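Long-range contact in chorismate mutase and shikimate 5-dehydrogenase fusion protein (Clostridium acetobutylicum, PDB 3FBT), which probably catalyses, through the shikimate dehydrogenase part modelled here, the reversible NADPH-linked reduction of 3-dehydroshikimate to shikimate in aromatic amino acid biosynthesis: residues K142-P156 with Y163-L177. Numbering follows the deposited sequence.
Sequences KDNFAKDIYVVTRNP and YGEFKVISYDELSNL. With SO4 (sulfate ion), chain E.
Val151 makes both of its backbone bonds to the edge strand: N donates to Lys167 O (3.0 Å) and O accepts from Ile169 N, whose carbonyl takes Thr153 N almost head-on (C=O...N 172°). On the sheet face shared by Tyr150, Val152, Lys167 and Ile169, the Tyr150 ring has Leu177 CD2 over one side, while the Lys167 chain runs past, CD 3.5 Å from Tyr150 CE1, before bending at its last torsion (83°) into a weakly bonded salt bridge, NZ to Asp148 OD1 3.1 Å. Val152 CG1 sits 3.7 Å from the centroid of the Tyr171 ring, almost on its normal, a CH-pi contact. On the other face Phe166 CD1 meets Ile149 CG2 at 3.8 Å, and helix 134-143 lies against Ile149 and Val151. Ser170 OG accepts from Glu173 N and Glu173 OE1 takes Ser170 N, a capping box starting helix 171-174; one water joins Thr153 O to Tyr171 N. Thr153 OG1, Arg154 N and the Arg154 guanidinium (NH2 to sulfate O2 2.6 Å) hold a sulfate, probably from the crystallisation liquor, together with Ser130. Strands 148-153 and 167-170 with helix 156-162 form a beta-alpha-beta unit at the edge of the Rossmann-type domain, where the sulfate probably marks the NADP 2'-phosphate site.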
# COMPACT_ATOMS: atom_id res chain seq x y z
N LYS A 142 7.04 6.69 36.23
CA LYS A 142 6.77 7.89 36.93
C LYS A 142 5.25 8.15 37.00
O LYS A 142 4.74 8.56 38.05
CB LYS A 142 7.47 9.01 36.19
CG LYS A 142 6.75 10.28 36.39
CD LYS A 142 7.63 11.50 36.02
CE LYS A 142 7.01 12.78 36.58
NZ LYS A 142 5.75 13.08 35.83
N ASP A 143 4.53 7.94 35.90
CA ASP A 143 3.09 8.09 35.93
C ASP A 143 2.50 7.16 36.96
O ASP A 143 1.44 7.45 37.45
CB ASP A 143 2.42 7.80 34.59
CG ASP A 143 2.58 8.90 33.65
OD1 ASP A 143 2.92 10.02 34.11
OD2 ASP A 143 2.38 8.65 32.44
N ASN A 144 3.14 6.02 37.21
CA ASN A 144 2.64 5.04 38.17
C ASN A 144 3.26 5.10 39.59
O ASN A 144 3.13 4.17 40.33
CB ASN A 144 2.82 3.64 37.64
CG ASN A 144 1.77 3.28 36.66
OD1 ASN A 144 0.98 2.37 36.91
ND2 ASN A 144 1.75 3.97 35.52
N PHE A 145 3.97 6.16 39.91
CA PHE A 145 4.43 6.38 41.30
C PHE A 145 5.42 5.35 41.82
O PHE A 145 5.26 4.86 42.96
CB PHE A 145 3.17 6.48 42.20
CG PHE A 145 2.17 7.51 41.71
CD1 PHE A 145 2.32 8.84 41.99
CD2 PHE A 145 1.08 7.14 40.92
CE1 PHE A 145 1.39 9.79 41.52
CE2 PHE A 145 0.16 8.09 40.47
CZ PHE A 145 0.33 9.40 40.77
N ALA A 146 6.43 4.98 41.02
CA ALA A 146 7.57 4.20 41.57
C ALA A 146 8.15 4.89 42.84
O ALA A 146 8.04 6.12 42.99
CB ALA A 146 8.68 4.09 40.55
N LYS A 147 8.78 4.14 43.73
CA LYS A 147 9.39 4.79 44.91
C LYS A 147 10.52 5.68 44.40
O LYS A 147 10.56 6.93 44.62
CB LYS A 147 10.00 3.74 45.84
N ASP A 148 11.38 5.02 43.62
CA ASP A 148 12.45 5.69 42.94
C ASP A 148 12.79 5.02 41.61
O ASP A 148 12.62 3.81 41.45
CB ASP A 148 13.66 5.60 43.80
CG ASP A 148 14.43 6.84 43.77
OD1 ASP A 148 15.36 6.93 44.60
OD2 ASP A 148 14.07 7.74 42.96
N ILE A 149 13.35 5.83 40.70
CA ILE A 149 13.65 5.42 39.32
C ILE A 149 15.13 5.68 39.03
O ILE A 149 15.55 6.80 39.05
CB ILE A 149 12.79 6.17 38.31
CG1 ILE A 149 11.33 5.71 38.44
CG2 ILE A 149 13.27 5.89 36.88
CD1 ILE A 149 10.28 6.76 37.96
N TYR A 150 15.90 4.65 38.79
CA TYR A 150 17.23 4.87 38.36
C TYR A 150 17.30 4.64 36.86
O TYR A 150 16.70 3.72 36.38
CB TYR A 150 18.20 3.92 39.09
CG TYR A 150 18.34 4.33 40.55
CD1 TYR A 150 19.36 5.20 40.95
CD2 TYR A 150 17.43 3.87 41.51
CE1 TYR A 150 19.48 5.59 42.31
CE2 TYR A 150 17.52 4.26 42.85
CZ TYR A 150 18.54 5.10 43.25
OH TYR A 150 18.62 5.47 44.57
N VAL A 151 18.12 5.43 36.18
CA VAL A 151 18.46 5.19 34.79
C VAL A 151 19.92 4.91 34.72
O VAL A 151 20.72 5.70 35.19
CB VAL A 151 18.16 6.45 33.98
CG1 VAL A 151 18.61 6.30 32.52
CG2 VAL A 151 16.62 6.82 34.11
N VAL A 152 20.29 3.76 34.18
CA VAL A 152 21.68 3.38 34.21
C VAL A 152 22.26 3.41 32.80
O VAL A 152 21.73 2.80 31.91
CB VAL A 152 21.88 1.95 34.74
CG1 VAL A 152 23.37 1.71 35.05
CG2 VAL A 152 20.95 1.67 35.98
N THR A 153 23.39 4.11 32.64
CA THR A 153 23.93 4.44 31.32
C THR A 153 25.46 4.17 31.19
O THR A 153 26.23 4.17 32.18
CB THR A 153 23.66 5.97 31.03
OG1 THR A 153 24.26 6.38 29.79
CG2 THR A 153 24.28 6.81 32.10
N ARG A 154 25.91 4.04 29.96
CA ARG A 154 27.35 3.98 29.73
C ARG A 154 27.94 5.36 29.72
O ARG A 154 29.15 5.53 29.83
CB ARG A 154 27.64 3.31 28.41
CG ARG A 154 27.66 1.86 28.54
CD ARG A 154 27.49 1.25 27.21
NE ARG A 154 26.57 2.04 26.40
CZ ARG A 154 26.49 1.92 25.07
NH1 ARG A 154 27.28 1.05 24.44
NH2 ARG A 154 25.62 2.65 24.38
N ASN A 155 27.08 6.35 29.61
CA ASN A 155 27.48 7.75 29.57
C ASN A 155 26.73 8.66 30.51
O ASN A 155 25.85 9.41 30.09
CB ASN A 155 27.26 8.30 28.16
CG ASN A 155 28.14 9.48 27.86
OD1 ASN A 155 28.19 10.48 28.62
ND2 ASN A 155 28.85 9.39 26.75
N PRO A 156 27.09 8.63 31.79
CA PRO A 156 26.42 9.38 32.87
C PRO A 156 26.43 10.88 32.65
O PRO A 156 25.47 11.54 32.99
CB PRO A 156 27.26 9.02 34.11
CG PRO A 156 28.04 7.85 33.73
CD PRO A 156 28.24 7.86 32.28
N TYR A 163 18.04 13.30 31.01
CA TYR A 163 16.98 12.95 31.97
C TYR A 163 17.25 13.54 33.36
O TYR A 163 17.51 12.81 34.32
CB TYR A 163 16.78 11.42 32.07
CG TYR A 163 16.52 10.67 30.79
CD1 TYR A 163 15.26 10.71 30.18
CD2 TYR A 163 17.49 9.85 30.22
CE1 TYR A 163 14.99 10.02 29.01
CE2 TYR A 163 17.24 9.13 29.04
CZ TYR A 163 15.97 9.21 28.45
OH TYR A 163 15.69 8.49 27.29
N GLY A 164 17.11 14.86 33.48
CA GLY A 164 17.53 15.57 34.68
C GLY A 164 16.77 15.24 35.94
O GLY A 164 17.32 15.34 37.04
N GLU A 165 15.51 14.84 35.79
CA GLU A 165 14.64 14.58 36.93
C GLU A 165 14.70 13.13 37.40
O GLU A 165 13.96 12.72 38.30
CB GLU A 165 13.20 14.90 36.54
CG GLU A 165 12.86 14.42 35.16
CD GLU A 165 11.37 14.48 34.90
OE1 GLU A 165 10.57 13.98 35.75
OE2 GLU A 165 11.00 15.03 33.83
N PHE A 166 15.56 12.32 36.78
CA PHE A 166 15.74 10.99 37.29
C PHE A 166 17.13 10.87 37.87
O PHE A 166 18.01 11.61 37.50
CB PHE A 166 15.52 9.99 36.16
CG PHE A 166 14.11 10.00 35.60
CD1 PHE A 166 13.02 9.60 36.39
CD2 PHE A 166 13.87 10.39 34.29
CE1 PHE A 166 11.71 9.61 35.88
CE2 PHE A 166 12.54 10.38 33.78
CZ PHE A 166 11.49 10.01 34.56
N LYS A 167 17.34 9.92 38.78
CA LYS A 167 18.67 9.56 39.25
C LYS A 167 19.40 8.74 38.20
O LYS A 167 19.09 7.54 38.03
CB LYS A 167 18.57 8.70 40.51
CG LYS A 167 18.00 9.46 41.73
CD LYS A 167 17.64 8.46 42.88
CE LYS A 167 17.69 9.11 44.28
NZ LYS A 167 16.40 9.80 44.56
N VAL A 168 20.36 9.38 37.51
CA VAL A 168 21.22 8.72 36.51
C VAL A 168 22.55 8.18 37.08
O VAL A 168 23.27 8.88 37.82
CB VAL A 168 21.53 9.71 35.31
CG1 VAL A 168 22.57 9.12 34.36
CG2 VAL A 168 20.27 10.03 34.57
N ILE A 169 22.92 6.96 36.74
CA ILE A 169 24.08 6.38 37.39
C ILE A 169 24.84 5.54 36.40
O ILE A 169 24.30 5.17 35.32
CB ILE A 169 23.68 5.58 38.69
CG1 ILE A 169 22.88 4.34 38.35
CG2 ILE A 169 22.94 6.53 39.65
CD1 ILE A 169 22.52 3.40 39.63
N SER A 170 26.09 5.21 36.75
CA SER A 170 26.89 4.30 35.93
C SER A 170 26.69 2.85 36.26
O SER A 170 26.12 2.49 37.32
CB SER A 170 28.39 4.62 36.12
OG SER A 170 28.78 4.44 37.48
N TYR A 171 27.17 1.98 35.37
CA TYR A 171 27.01 0.60 35.64
C TYR A 171 27.77 0.23 36.92
O TYR A 171 27.33 -0.64 37.73
CB TYR A 171 27.38 -0.26 34.44
CG TYR A 171 26.23 -0.36 33.43
CD1 TYR A 171 25.32 -1.38 33.50
CD2 TYR A 171 26.02 0.63 32.46
CE1 TYR A 171 24.26 -1.45 32.64
CE2 TYR A 171 24.95 0.56 31.58
CZ TYR A 171 24.09 -0.49 31.65
OH TYR A 171 22.99 -0.54 30.80
N ASP A 172 28.88 0.92 37.13
CA ASP A 172 29.63 0.73 38.37
C ASP A 172 28.82 1.03 39.59
O ASP A 172 28.84 0.28 40.52
CB ASP A 172 30.86 1.61 38.41
CG ASP A 172 31.82 1.27 37.37
OD1 ASP A 172 32.08 0.06 37.14
OD2 ASP A 172 32.29 2.25 36.73
N GLU A 173 28.16 2.18 39.61
CA GLU A 173 27.33 2.55 40.75
C GLU A 173 26.17 1.58 40.98
O GLU A 173 25.63 1.46 42.09
CB GLU A 173 26.78 3.95 40.52
CG GLU A 173 27.84 5.05 40.30
CD GLU A 173 27.18 6.38 39.99
OE1 GLU A 173 26.82 6.61 38.81
OE2 GLU A 173 26.94 7.18 40.93
N LEU A 174 25.77 0.88 39.92
CA LEU A 174 24.55 0.08 40.00
C LEU A 174 24.91 -1.11 40.84
O LEU A 174 24.08 -1.64 41.57
CB LEU A 174 24.14 -0.43 38.61
CG LEU A 174 23.04 -1.52 38.58
CD1 LEU A 174 21.71 -0.95 39.12
CD2 LEU A 174 22.84 -2.02 37.20
N SER A 175 26.15 -1.57 40.70
CA SER A 175 26.57 -2.76 41.42
C SER A 175 26.51 -2.62 42.96
O SER A 175 26.52 -3.62 43.67
CB SER A 175 27.91 -3.29 40.91
OG SER A 175 28.97 -2.59 41.50
N ASN A 176 26.42 -1.38 43.46
CA ASN A 176 26.12 -1.11 44.86
C ASN A 176 24.63 -0.88 45.18
O ASN A 176 24.29 -0.53 46.31
CB ASN A 176 26.87 0.14 45.34
CG ASN A 176 28.36 0.07 45.08
OD1 ASN A 176 29.00 -0.93 45.38
ND2 ASN A 176 28.92 1.14 44.51
N LEU A 177 23.73 -1.03 44.20
CA LEU A 177 22.33 -0.69 44.48
C LEU A 177 21.41 -1.92 44.64
O LEU A 177 21.55 -2.91 43.94
CB LEU A 177 21.78 0.26 43.44
CG LEU A 177 20.63 1.01 44.13
CD1 LEU A 177 21.03 2.47 44.43
CD2 LEU A 177 19.31 0.91 43.34
S SO4 E . 23.41 4.03 27.17
O1 SO4 E . 24.23 3.17 28.09
O2 SO4 E . 24.37 4.21 26.09
O3 SO4 E . 22.24 3.32 26.62
O4 SO4 E . 22.90 5.27 27.74
O HOH W 1 28.57 2.98 33.14